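Local coordinates for protein aldo-keto reductase AKR2E4 (Bombyx mori, PDB 3WCZ) that reduces 3-dehydroecdysone with NADPH as cosubstrate, in an aldo-keto reductase barrel, and may play a role in the regulation of molting, at residues Q9-G13 and R175-N179; L111-D115 and G150-S154; Q144-Q148 and N171-R175. One frame throughout, in Å; residues are numbered along the deposited sequence. Where two conformers were deposited one is given.

Interaction 1. Residues Q9-G13 and R175-N179; sequences QLNDG and RPVIN. With EDO (1,2-ethanediol), chain C.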
ATOM      1  N   GLN A   9      -1.176 -15.426  -4.115  1.00 20.55           N
ATOM      2  CA  GLN A   9      -0.636 -16.281  -3.067  1.00 19.35           C
ATOM      3  C   GLN A   9       0.789 -15.827  -2.782  1.00 12.51           C
ATOM      4  O   GLN A   9       1.583 -15.760  -3.695  1.00 14.83           O
ATOM      5  CB  GLN A   9      -0.646 -17.758  -3.467  1.00 24.83           C
ATOM      6  CG  GLN A   9      -0.122 -18.556  -2.347  1.00 17.74           C
ATOM      7  CD  GLN A   9      -0.187 -20.068  -2.519  1.00 34.07           C
ATOM      8  OE1 GLN A   9       0.357 -20.810  -1.688  1.00 29.50           O
ATOM      9  NE2 GLN A   9      -0.858 -20.533  -3.564  1.00 32.38           N
ATOM     10  N   LEU A  10       1.085 -15.469  -1.527  1.00 12.93           N
ATOM     11  CA  LEU A  10       2.434 -14.971  -1.166  1.00 12.80           C
ATOM     12  C   LEU A  10       3.456 -16.098  -1.008  1.00 11.38           C
ATOM     13  O   LEU A  10       3.085 -17.277  -0.907  1.00 11.54           O
ATOM     14  CB  LEU A  10       2.373 -14.150   0.109  1.00 12.07           C
ATOM     15  CG  LEU A  10       1.456 -12.931  -0.018  1.00 14.19           C
ATOM     16  CD1 LEU A  10       1.170 -12.279   1.329  1.00 15.18           C
ATOM     17  CD2 LEU A  10       1.996 -11.922  -1.080  1.00 16.76           C
ATOM     18  N   ASN A  11       4.736 -15.730  -0.954  1.00 10.18           N
ATOM     19  CA  ASN A  11       5.785 -16.729  -0.810  1.00 10.98           C
ATOM     20  C   ASN A  11       5.738 -17.528   0.499  1.00 10.94           C
ATOM     21  O   ASN A  11       6.435 -18.540   0.614  1.00 13.26           O
ATOM     22  CB  ASN A  11       7.175 -16.115  -1.079  1.00 10.95           C
ATOM     23  CG  ASN A  11       7.552 -14.982  -0.112  1.00 11.39           C
ATOM     24  OD1 ASN A  11       7.115 -14.944   1.035  1.00 12.89           O
ATOM     25  ND2 ASN A  11       8.398 -14.076  -0.586  1.00 12.33           N
ATOM     26  N   ASP A  12       4.933 -17.105   1.469  1.00  9.94           N
ATOM     27  CA  ASP A  12       4.774 -17.849   2.726  1.00 10.27           C
ATOM     28  C   ASP A  12       3.442 -18.642   2.755  1.00 10.69           C
ATOM     29  O   ASP A  12       3.074 -19.215   3.783  1.00 10.66           O
ATOM     30  CB  ASP A  12       4.907 -16.917   3.935  1.00  9.44           C
ATOM     31  CG  ASP A  12       3.738 -15.956   4.081  1.00 10.20           C
ATOM     32  OD1 ASP A  12       2.819 -15.949   3.233  1.00 11.33           O
ATOM     33  OD2 ASP A  12       3.749 -15.196   5.070  1.00 12.45           O
ATOM     34  N   GLY A  13       2.733 -18.640   1.628  1.00 10.36           N
ATOM     35  CA  GLY A  13       1.477 -19.366   1.509  1.00 11.89           C
ATOM     36  C   GLY A  13       0.229 -18.563   1.796  1.00 13.51           C
ATOM     37  O   GLY A  13      -0.870 -18.980   1.419  1.00 14.60           O
ATOM     38  N   ARG A 175      12.528 -13.848   3.319  1.00 15.14           N
ATOM     39  CA  ARG A 175      12.446 -12.613   2.553  1.00 15.86           C
ATOM     40  C   ARG A 175      11.035 -12.031   2.695  1.00 10.35           C
ATOM     41  O   ARG A 175      10.089 -12.706   3.117  1.00 10.93           O
ATOM     42  CB  ARG A 175      12.854 -12.787   1.085  1.00 18.80           C
ATOM     43  CG  ARG A 175      11.834 -13.445   0.255  1.00 14.37           C
ATOM     44  CD  ARG A 175      12.361 -13.845  -1.123  1.00 13.84           C
ATOM     45  NE  ARG A 175      13.500 -14.769  -1.007  1.00 10.59           N
ATOM     46  CZ  ARG A 175      14.236 -15.204  -2.022  1.00 11.54           C
ATOM     47  NH1 ARG A 175      13.999 -14.816  -3.264  1.00 13.63           N
ATOM     48  NH2 ARG A 175      15.235 -16.030  -1.774  1.00 11.57           N
ATOM     49  N   PRO A 176      10.931 -10.734   2.449  1.00 11.45           N
ATOM     50  CA  PRO A 176       9.635 -10.092   2.549  1.00  7.98           C
ATOM     51  C   PRO A 176       8.640 -10.724   1.589  1.00  8.38           C
ATOM     52  O   PRO A 176       9.024 -11.159   0.490  1.00 10.59           O
ATOM     53  CB  PRO A 176       9.942  -8.635   2.185  1.00 11.20           C
ATOM     54  CG  PRO A 176      11.245  -8.640   1.565  1.00 16.14           C
ATOM     55  CD  PRO A 176      11.991  -9.796   2.064  1.00 13.09           C
ATOM     56  N   VAL A 177       7.375 -10.798   1.986  1.00  8.67           N
ATOM     57  CA  VAL A 177       6.322 -11.226   1.050  1.00  8.49           C
ATOM     58  C   VAL A 177       5.997 -10.140   0.032  1.00  8.07           C
ATOM     59  O   VAL A 177       5.583 -10.450  -1.078  1.00  8.65           O
ATOM     60  CB  VAL A 177       5.000 -11.620   1.747  1.00  8.50           C
ATOM     61  CG1 VAL A 177       5.180 -12.866   2.597  1.00 11.89           C
ATOM     62  CG2 VAL A 177       4.427 -10.474   2.590  1.00 10.19           C
ATOM     63  N   ILE A 178       6.243  -8.885   0.422  1.00  7.42           N
ATOM     64  CA  ILE A 178       5.803  -7.701  -0.300  1.00  7.29           C
ATOM     65  C   ILE A 178       6.802  -6.579  -0.129  1.00  6.59           C
ATOM     66  O   ILE A 178       7.397  -6.440   0.928  1.00  7.72           O
ATOM     67  CB  ILE A 178       4.418  -7.253   0.228  1.00  9.93           C
ATOM     68  CG1 ILE A 178       3.346  -8.071  -0.514  1.00 15.55           C
ATOM     69  CG2 ILE A 178       4.169  -5.711   0.046  1.00  9.29           C
ATOM     70  CD1 ILE A 178       2.009  -8.086   0.115  1.00 20.15           C
ATOM     71  N   ASN A 179       6.953  -5.781  -1.186  1.00  7.31           N
ATOM     72  CA  ASN A 179       7.550  -4.458  -1.144  1.00  7.40           C
ATOM     73  C   ASN A 179       6.469  -3.495  -1.597  1.00  7.46           C
ATOM     74  O   ASN A 179       5.994  -3.595  -2.745  1.00  7.77           O
ATOM     75  CB  ASN A 179       8.825  -4.381  -2.007  1.00  8.51           C
ATOM     76  CG  ASN A 179       9.588  -3.056  -1.854  1.00  7.21           C
ATOM     77  OD1 ASN A 179       9.423  -2.336  -0.875  1.00  7.50           O
ATOM     78  ND2 ASN A 179      10.495  -2.794  -2.792  1.00  8.42           N
TER
HETATM   79  C1  EDO C 402      14.480 -16.964   1.956  1.00 16.39           C
HETATM   80  O1  EDO C 402      14.856 -15.762   1.257  1.00 14.50           O
HETATM   81  C2  EDO C 402      13.046 -17.352   1.580  1.00 21.73           C
HETATM   82  O2  EDO C 402      12.132 -16.449   2.238  1.00 18.65           O
HETATM   83  O   HOH W   1       5.423 -13.114  -1.962  1.00 11.35           O
HETATM   84  O   HOH W   2       7.962 -14.445   3.669  1.00 12.52           O

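Interaction 2. Residues L111-D115 and G150-S154; sequences LDYID and GLARS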
ATOM      1  N   LEU A 111      -7.435  -5.532  17.250  1.00 10.99           N
ATOM      2  CA  LEU A 111      -7.144  -6.843  16.654  1.00 10.03           C
ATOM      3  C   LEU A 111      -6.156  -7.639  17.500  1.00 10.76           C
ATOM      4  O   LEU A 111      -5.398  -7.044  18.266  1.00 12.51           O
ATOM      5  CB  LEU A 111      -6.555  -6.668  15.244  1.00 10.34           C
ATOM      6  CG  LEU A 111      -7.426  -5.852  14.291  1.00 11.45           C
ATOM      7  CD1 LEU A 111      -6.699  -5.752  12.940  1.00 12.84           C
ATOM      8  CD2 LEU A 111      -8.827  -6.429  14.120  1.00 12.95           C
ATOM      9  N   ASP A 112      -6.160  -8.963  17.359  1.00 10.55           N
ATOM     10  CA  ASP A 112      -5.224  -9.845  18.045  1.00 11.42           C
ATOM     11  C   ASP A 112      -3.992 -10.180  17.190  1.00 10.52           C
ATOM     12  O   ASP A 112      -2.982 -10.648  17.708  1.00 12.26           O
ATOM     13  CB  ASP A 112      -5.896 -11.167  18.398  1.00 15.52           C
ATOM     14  CG  ASP A 112      -7.100 -10.995  19.289  1.00 21.36           C
ATOM     15  OD1 ASP A 112      -6.984 -10.309  20.319  1.00 19.90           O
ATOM     16  OD2 ASP A 112      -8.170 -11.538  18.939  1.00 24.89           O
ATOM     17  N   TYR A 113      -4.085  -9.962  15.882  1.00  9.72           N
ATOM     18  CA  TYR A 113      -2.989 -10.216  14.967  1.00  9.05           C
ATOM     19  C   TYR A 113      -3.200  -9.328  13.748  1.00  8.68           C
ATOM     20  O   TYR A 113      -4.312  -8.860  13.499  1.00  9.02           O
ATOM     21  CB  TYR A 113      -2.936 -11.708  14.540  1.00 11.03           C
ATOM     22  CG  TYR A 113      -4.081 -12.126  13.635  1.00 10.59           C
ATOM     23  CD1 TYR A 113      -5.295 -12.485  14.174  1.00 12.12           C
ATOM     24  CD2 TYR A 113      -3.951 -12.129  12.245  1.00  9.70           C
ATOM     25  CE1 TYR A 113      -6.361 -12.843  13.373  1.00 11.61           C
ATOM     26  CE2 TYR A 113      -5.014 -12.489  11.427  1.00 10.01           C
ATOM     27  CZ  TYR A 113      -6.228 -12.837  12.000  1.00 10.96           C
ATOM     28  OH  TYR A 113      -7.297 -13.212  11.204  1.00 12.85           O
ATOM     29  N   ILE A 114      -2.107  -9.081  13.034  1.00  8.09           N
ATOM     30  CA  ILE A 114      -2.141  -8.365  11.766  1.00  8.92           C
ATOM     31  C   ILE A 114      -1.821  -9.365  10.658  1.00  9.25           C
ATOM     32  O   ILE A 114      -1.046 -10.306  10.850  1.00  9.08           O
ATOM     33  CB  ILE A 114      -1.122  -7.169  11.776  1.00  8.73           C
ATOM     34  CG1 ILE A 114      -1.484  -6.123  10.722  1.00  8.05           C
ATOM     35  CG2 ILE A 114       0.302  -7.624  11.578  1.00  9.09           C
ATOM     36  CD1 ILE A 114      -2.645  -5.298  11.112  1.00 10.49           C
ATOM     37  N   ASP A 115      -2.442  -9.198   9.499  1.00  8.04           N
ATOM     38  CA  ASP A 115      -2.171 -10.101   8.384  1.00  7.33           C
ATOM     39  C   ASP A 115      -0.844  -9.787   7.734  1.00  8.06           C
ATOM     40  O   ASP A 115      -0.115 -10.689   7.340  1.00  8.96           O
ATOM     41  CB  ASP A 115      -3.325 -10.029   7.384  1.00  8.53           C
ATOM     42  CG  ASP A 115      -4.585 -10.552   7.974  1.00  8.32           C
ATOM     43  OD1 ASP A 115      -4.769 -11.806   7.937  1.00  9.44           O
ATOM     44  OD2 ASP A 115      -5.354  -9.755   8.551  1.00  8.88           O
ATOM     45  N   GLY A 150       3.385 -15.091  16.157  1.00 11.37           N
ATOM     46  CA  GLY A 150       2.002 -15.152  15.700  1.00 13.28           C
ATOM     47  C   GLY A 150       1.299 -13.810  15.622  1.00 12.84           C
ATOM     48  O   GLY A 150       0.117 -13.758  15.309  1.00 14.33           O
ATOM     49  N   LEU A 151       1.996 -12.721  15.910  1.00  9.99           N
ATOM     50  CA  LEU A 151       1.338 -11.413  15.921  1.00 10.78           C
ATOM     51  C   LEU A 151       1.149 -10.843  14.515  1.00  9.75           C
ATOM     52  O   LEU A 151       0.264 -10.019  14.303  1.00  9.96           O
ATOM     53  CB  LEU A 151       2.123 -10.429  16.798  1.00 11.13           C
ATOM     54  CG  LEU A 151       2.191 -10.765  18.282  1.00 11.36           C
ATOM     55  CD1 LEU A 151       3.184  -9.846  18.982  1.00 14.93           C
ATOM     56  CD2 LEU A 151       0.799 -10.655  18.896  1.00 14.52           C
ATOM     57  N   ALA A 152       2.026 -11.248  13.607  1.00  9.44           N
ATOM     58  CA  ALA A 152       1.939 -10.909  12.196  1.00 10.24           C
ATOM     59  C   ALA A 152       1.956 -12.199  11.401  1.00 10.58           C
ATOM     60  O   ALA A 152       2.860 -13.022  11.561  1.00 10.98           O
ATOM     61  CB  ALA A 152       3.093 -10.055  11.786  1.00  9.48           C
ATOM     62  N   ARG A 153       0.978 -12.410  10.536  1.00  8.85           N
ATOM     63  CA  ARG A 153       0.941 -13.628   9.731  0.53  8.86           C
ATOM     64  C   ARG A 153       2.019 -13.594   8.666  1.00 10.15           C
ATOM     65  O   ARG A 153       2.682 -14.606   8.396  1.00 10.42           O
ATOM     66  CB  ARG A 153      -0.418 -13.797   9.066  0.53  9.87           C
ATOM     67  CG  ARG A 153      -1.558 -14.007  10.028  0.53 14.59           C
ATOM     68  CD  ARG A 153      -1.589 -15.407  10.607  0.53 21.31           C
ATOM     69  NE  ARG A 153      -2.793 -15.613  11.412  0.53 23.02           N
ATOM     70  CZ  ARG A 153      -2.840 -15.565  12.739  0.53 21.66           C
ATOM     71  NH1 ARG A 153      -1.742 -15.326  13.471  0.53 23.53           N
ATOM     72  NH2 ARG A 153      -3.999 -15.768  13.343  0.53 24.11           N
ATOM     73  N   SER A 154       2.192 -12.431   8.050  1.00  8.27           N
ATOM     74  CA  SER A 154       3.226 -12.196   7.038  1.00  8.14           C
ATOM     75  C   SER A 154       3.954 -10.891   7.322  1.00  7.24           C
ATOM     76  O   SER A 154       3.397  -9.995   7.940  1.00  7.12           O
ATOM     77  CB  SER A 154       2.610 -12.073   5.638  1.00  8.38           C
ATOM     78  OG  SER A 154       1.954 -13.275   5.251  1.00  9.64           O
TER
HETATM   79  O   HOH W   3      -0.773 -12.922   5.714  1.00 13.10           O

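Interaction 3. Residues Q144-Q148 and N171-R175; sequences QDARQ and NSYIR. With EDO (1,2-ethanediol), chain C.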
ATOM      1  N   GLN A 144      10.864 -10.661  11.992  1.00  8.59           N
ATOM      2  CA  GLN A 144      10.882 -12.124  12.035  1.00  8.60           C
ATOM      3  C   GLN A 144      10.358 -12.606  13.373  1.00  9.36           C
ATOM      4  O   GLN A 144       9.595 -13.558  13.429  1.00 10.15           O
ATOM      5  CB  GLN A 144      12.297 -12.654  11.729  1.00 10.00           C
ATOM      6  CG  GLN A 144      12.687 -12.449  10.276  1.00 10.10           C
ATOM      7  CD  GLN A 144      14.113 -12.769   9.932  1.00 13.79           C
ATOM      8  OE1 GLN A 144      14.399 -13.145   8.768  1.00 14.38           O
ATOM      9  NE2 GLN A 144      15.010 -12.697  10.906  1.00 11.39           N
ATOM     10  N   ASP A 145      10.722 -11.917  14.445  1.00  9.80           N
ATOM     11  CA  ASP A 145      10.211 -12.251  15.775  1.00  9.67           C
ATOM     12  C   ASP A 145       8.681 -12.074  15.872  1.00  9.73           C
ATOM     13  O   ASP A 145       7.986 -12.928  16.424  1.00 10.94           O
ATOM     14  CB  ASP A 145      10.871 -11.380  16.851  1.00 10.23           C
ATOM     15  CG  ASP A 145      12.370 -11.630  17.020  1.00 12.72           C
ATOM     16  OD1 ASP A 145      12.885 -12.667  16.581  1.00 13.07           O
ATOM     17  OD2 ASP A 145      13.010 -10.722  17.607  1.00 15.61           O
ATOM     18  N   ALA A 146       8.161 -10.964  15.349  1.00  9.64           N
ATOM     19  CA  ALA A 146       6.716 -10.735  15.378  1.00 10.03           C
ATOM     20  C   ALA A 146       5.970 -11.835  14.637  1.00  9.28           C
ATOM     21  O   ALA A 146       4.900 -12.245  15.083  1.00 11.13           O
ATOM     22  CB  ALA A 146       6.373  -9.407  14.782  1.00 11.18           C
ATOM     23  N   ARG A 147       6.530 -12.306  13.524  1.00  9.64           N
ATOM     24  CA  ARG A 147       5.924 -13.405  12.778  1.00 11.38           C
ATOM     25  C   ARG A 147       5.976 -14.704  13.603  1.00 11.30           C
ATOM     26  O   ARG A 147       4.975 -15.424  13.694  1.00 11.85           O
ATOM     27  CB  ARG A 147       6.658 -13.581  11.458  1.00 12.86           C
ATOM     28  CG  ARG A 147       6.085 -14.638  10.523  1.00 18.54           C
ATOM     29  CD  ARG A 147       7.202 -14.963   9.500  1.00 25.68           C
ATOM     30  NE  ARG A 147       7.219 -16.335   8.977  1.00 25.12           N
ATOM     31  CZ  ARG A 147       6.304 -16.765   8.118  1.00 30.80           C
ATOM     32  NH1 ARG A 147       5.309 -15.952   7.761  1.00 39.97           N
ATOM     33  NH2 ARG A 147       6.360 -17.996   7.636  1.00 36.29           N
ATOM     34  N   GLN A 148       7.117 -14.993  14.227  1.00 10.53           N
ATOM     35  CA  GLN A 148       7.242 -16.258  14.956  1.00  9.92           C
ATOM     36  C   GLN A 148       6.330 -16.278  16.154  1.00 11.83           C
ATOM     37  O   GLN A 148       5.833 -17.345  16.530  1.00 13.26           O
ATOM     38  CB  GLN A 148       8.681 -16.530  15.375  1.00 12.97           C
ATOM     39  CG  GLN A 148       9.649 -16.787  14.248  1.00 22.75           C
ATOM     40  CD  GLN A 148       9.336 -18.023  13.372  1.00 17.79           C
ATOM     41  OE1 GLN A 148       8.431 -18.842  13.641  1.00 21.58           O
ATOM     42  NE2 GLN A 148      10.039 -18.098  12.256  1.00 33.71           N
ATOM     43  N   ASN A 171      20.604 -11.606   3.386  1.00 10.75           N
ATOM     44  CA  ASN A 171      21.057 -11.556   4.758  1.00 10.23           C
ATOM     45  C   ASN A 171      19.990 -11.817   5.768  1.00 14.56           C
ATOM     46  O   ASN A 171      20.199 -11.538   6.946  1.00 16.84           O
ATOM     47  CB  ASN A 171      21.746 -10.229   5.056  1.00 12.38           C
ATOM     48  CG  ASN A 171      23.042 -10.085   4.308  1.00 13.42           C
ATOM     49  OD1 ASN A 171      24.073 -10.646   4.733  1.00 19.39           O
ATOM     50  ND2 ASN A 171      23.039  -9.336   3.221  1.00 15.57           N
ATOM     51  N   SER A 172      18.902 -12.452   5.355  1.00  9.25           N
ATOM     52  CA  SER A 172      17.825 -12.835   6.271  1.00 10.06           C
ATOM     53  C   SER A 172      17.346 -14.240   5.938  1.00  8.18           C
ATOM     54  O   SER A 172      17.583 -14.716   4.831  1.00 10.04           O
ATOM     55  CB  SER A 172      16.656 -11.846   6.245  1.00 14.01           C
ATOM     56  OG  SER A 172      16.015 -11.825   5.000  1.00 15.89           O
ATOM     57  N   TYR A 173      16.634 -14.869   6.859  1.00  8.64           N
ATOM     58  CA  TYR A 173      16.183 -16.239   6.614  0.52  9.79           C
ATOM     59  C   TYR A 173      14.819 -16.275   5.991  1.00 12.69           C
ATOM     60  O   TYR A 173      14.456 -17.254   5.346  1.00 12.38           O
ATOM     61  CB  TYR A 173      16.152 -17.091   7.875  0.52  9.94           C
ATOM     62  CG  TYR A 173      14.909 -16.931   8.719  0.52 10.14           C
ATOM     63  CD1 TYR A 173      13.685 -17.490   8.343  0.52 12.83           C
ATOM     64  CD2 TYR A 173      14.965 -16.206   9.898  0.52 10.34           C
ATOM     65  CE1 TYR A 173      12.553 -17.330   9.132  0.52 12.55           C
ATOM     66  CE2 TYR A 173      13.848 -16.043  10.690  0.52 13.67           C
ATOM     67  CZ  TYR A 173      12.647 -16.607  10.307  0.52 12.04           C
ATOM     68  OH  TYR A 173      11.559 -16.420  11.127  0.52 15.91           O
ATOM     69  N   ILE A 174      14.065 -15.205   6.142  1.00 14.63           N
ATOM     70  CA  ILE A 174      12.834 -15.105   5.386  1.00 15.90           C
ATOM     71  C   ILE A 174      12.748 -13.799   4.626  1.00 14.12           C
ATOM     72  O   ILE A 174      12.888 -12.740   5.231  1.00 13.07           O
ATOM     73  CB  ILE A 174      11.698 -15.245   6.308  1.00 13.71           C
ATOM     74  CG1 ILE A 174      10.388 -15.059   5.548  1.00 19.96           C
ATOM     75  CG2 ILE A 174      11.748 -14.274   7.363  1.00 15.09           C
ATOM     76  CD1 ILE A 174       9.205 -15.586   6.314  1.00 27.34           C
ATOM     77  N   ARG A 175      12.528 -13.848   3.319  1.00 15.14           N
ATOM     78  CA  ARG A 175      12.446 -12.613   2.553  1.00 15.86           C
ATOM     79  C   ARG A 175      11.035 -12.031   2.695  1.00 10.35           C
ATOM     80  O   ARG A 175      10.089 -12.706   3.117  1.00 10.93           O
ATOM     81  CB  ARG A 175      12.854 -12.787   1.085  1.00 18.80           C
ATOM     82  CG  ARG A 175      11.834 -13.445   0.255  1.00 14.37           C
ATOM     83  CD  ARG A 175      12.361 -13.845  -1.123  1.00 13.84           C
ATOM     84  NE  ARG A 175      13.500 -14.769  -1.007  1.00 10.59           N
ATOM     85  CZ  ARG A 175      14.236 -15.204  -2.022  1.00 11.54           C
ATOM     86  NH1 ARG A 175      13.999 -14.816  -3.264  1.00 13.63           N
ATOM     87  NH2 ARG A 175      15.235 -16.030  -1.774  1.00 11.57           N
TER
HETATM   88  C1  EDO C 402      14.480 -16.964   1.956  1.00 16.39           C
HETATM   89  O1  EDO C 402      14.856 -15.762   1.257  1.00 14.50           O
HETATM   90  C2  EDO C 402      13.046 -17.352   1.580  1.00 21.73           C
HETATM   91  O2  EDO C 402      12.132 -16.449   2.238  1.00 18.65           O

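Interaction 1. Residues Q9-G13 and R175-N179
Leu10 lies across Val177 and the tip of Ile178: its CD1 sits 3.9 Å from Val177 CB, and its CD2 is 4.0 Å from Ile178 CD1. This buried leucine belongs to the turn of the N-terminal hairpin formed by strands 7-9 and 15-17. As in other aldo-keto reductases, such a hairpin closes the bottom of the (beta/alpha)8 barrel, here meeting the chain as it enters strand 178-182. A type I turn from Leu10 to Gly13, closed by the 2.9 Å bond from Gly13 N to Leu10 O, presents the next two side chains to the same partner. Asn11 ND2 donates to Pro176 O at 3.2 Å, while Asn11 OD1 comes within 3.2 Å of Val177 CG1. Two waters bridge the segments. One accepts from Asn11 N (2.9 Å) and donates to Val177 O (2.8 Å); the other donates to Asn11 OD1 and to Arg175 O, both at 2.8 Å. Asp12 OD2 passes 3.7 Å from Val177 CG1 on its way to a hydrogen bond with Ser154. An ethanediol, probably from the crystallisation liquor, binds Arg175 N through its O2 at 2.8 Å. The contact thus combines an apolar plug toward the barrel interior with an outer belt of direct and water-mediated hydrogen bonds, so Asn11 and the carbonyls of Arg175, Pro176 and Val177 find partners without direct strand pairing.

Interaction 2. Residues L111-D115 and G150-S154
Neighbouring parallel strands of the barrel begin side by side here, and their backbones are paired by three direct hydrogen bonds. Ile114 N donates to Leu151 O at 2.8 Å, and Ile114 O receives Arg153 N at 2.9 Å, so Ile114 bonds to the residues flanking Ala152, as a parallel bridge requires. Ser154 N then donates a hydrogen bond to Asp115 O at 3.0 Å. Asp115 and Arg153 have helical backbone angles, which kink both strands at the same level. Asp115 O accepts a second bond, 2.8 Å from a water that also donates to Ser154 OG at 2.8 Å; the Ser154 hydroxyl is further bonded to Asp12 of the N-terminal hairpin. The guanidinium of Arg153, in the conformer described, lies flat on the Tyr113 ring: planes at 6°, centres 3.9 Å apart, a cation-pi stack. Arg79 adds a cation-pi contact to the same ring, binds Tyr113 O and makes a salt bridge with Asp115 OD2, which also accepts a hydrogen bond from the amide of Val84. Gly150, with positive phi, closes helix 136-148 in a Schellman motif and releases the chain toward strand 152-158, completing the beta-alpha-beta crossover from strand 114-119. Ile114 CG2 and Ala152 CB, 3.7 Å apart, share one face of the sheet. Ile114 and Leu151 pack on helix 95-109, and Ile114 also touches Val84 and Thr86 of strand 83-88.

Interaction 3. Residues Q144-Q148 and N171-R175
The last turn of helix 136-148 meets the loop that leads from helix 162-170 into strand 178-182, a surface contact between successive beta-alpha units of the barrel and remote from the NADP site. Gln144, buried within it, reaches across with an extended side chain, and its OE1 sits before two consecutive amides, Tyr173 N and Ile174 N, each 3.4 Å away; both hydrogen bonds are weak. The same OE1 lies over one face of the Tyr173 ring, 3.3 Å from Tyr173 CD2, and 3.2 Å from Ile174 CG2. One turn further along the helix, Gln148 NE2 donates to Tyr173 OH at a very short 2.5 Å, a value that applies to one of the two conformers deposited for this tyrosine. Ile174 CD1 covers a face of the Arg147 guanidinium, 3.4 Å from Arg147 NE. Trp140 of the same helix binds Ile174 O, so both polar groups of this residue's backbone are engaged by the helix, while Ser172 OG turns back to Leu168 O. Beyond the contact, an ethanediol sits against Arg175, its O1 2.8 Å from Arg175 NE. Side-chain amides reading backbone and hydroxyl groups, with arginine over isoleucine, make this a largely polar seam, in which a single Gln144 oxygen is shared between two amides by long, weak bonds.

From the N terminus, the hairpin turn 9-13 meets segment 175-179, and interaction 1 thereby closes a loop with 161 intervening residues. Interaction 2 lies wholly within that loop, joining 111-115 to 150-154 across 34 residues. Interaction 3 starts inside this smaller loop, at 144-148, and ends beyond it at 171-175, so interactions 2 and 3 cross; it shares Arg175 with interaction 1. The sites also touch: Asp12 links interaction 1 to Ser154 of interaction 2, and Leu151 N lies 3.1 Å from Ala146 O, a probable hydrogen bond. Together they tie the hairpin that closes the barrel bottom to the starts of strands 114-119, 152-158 and 178-182 and to helix 136-148.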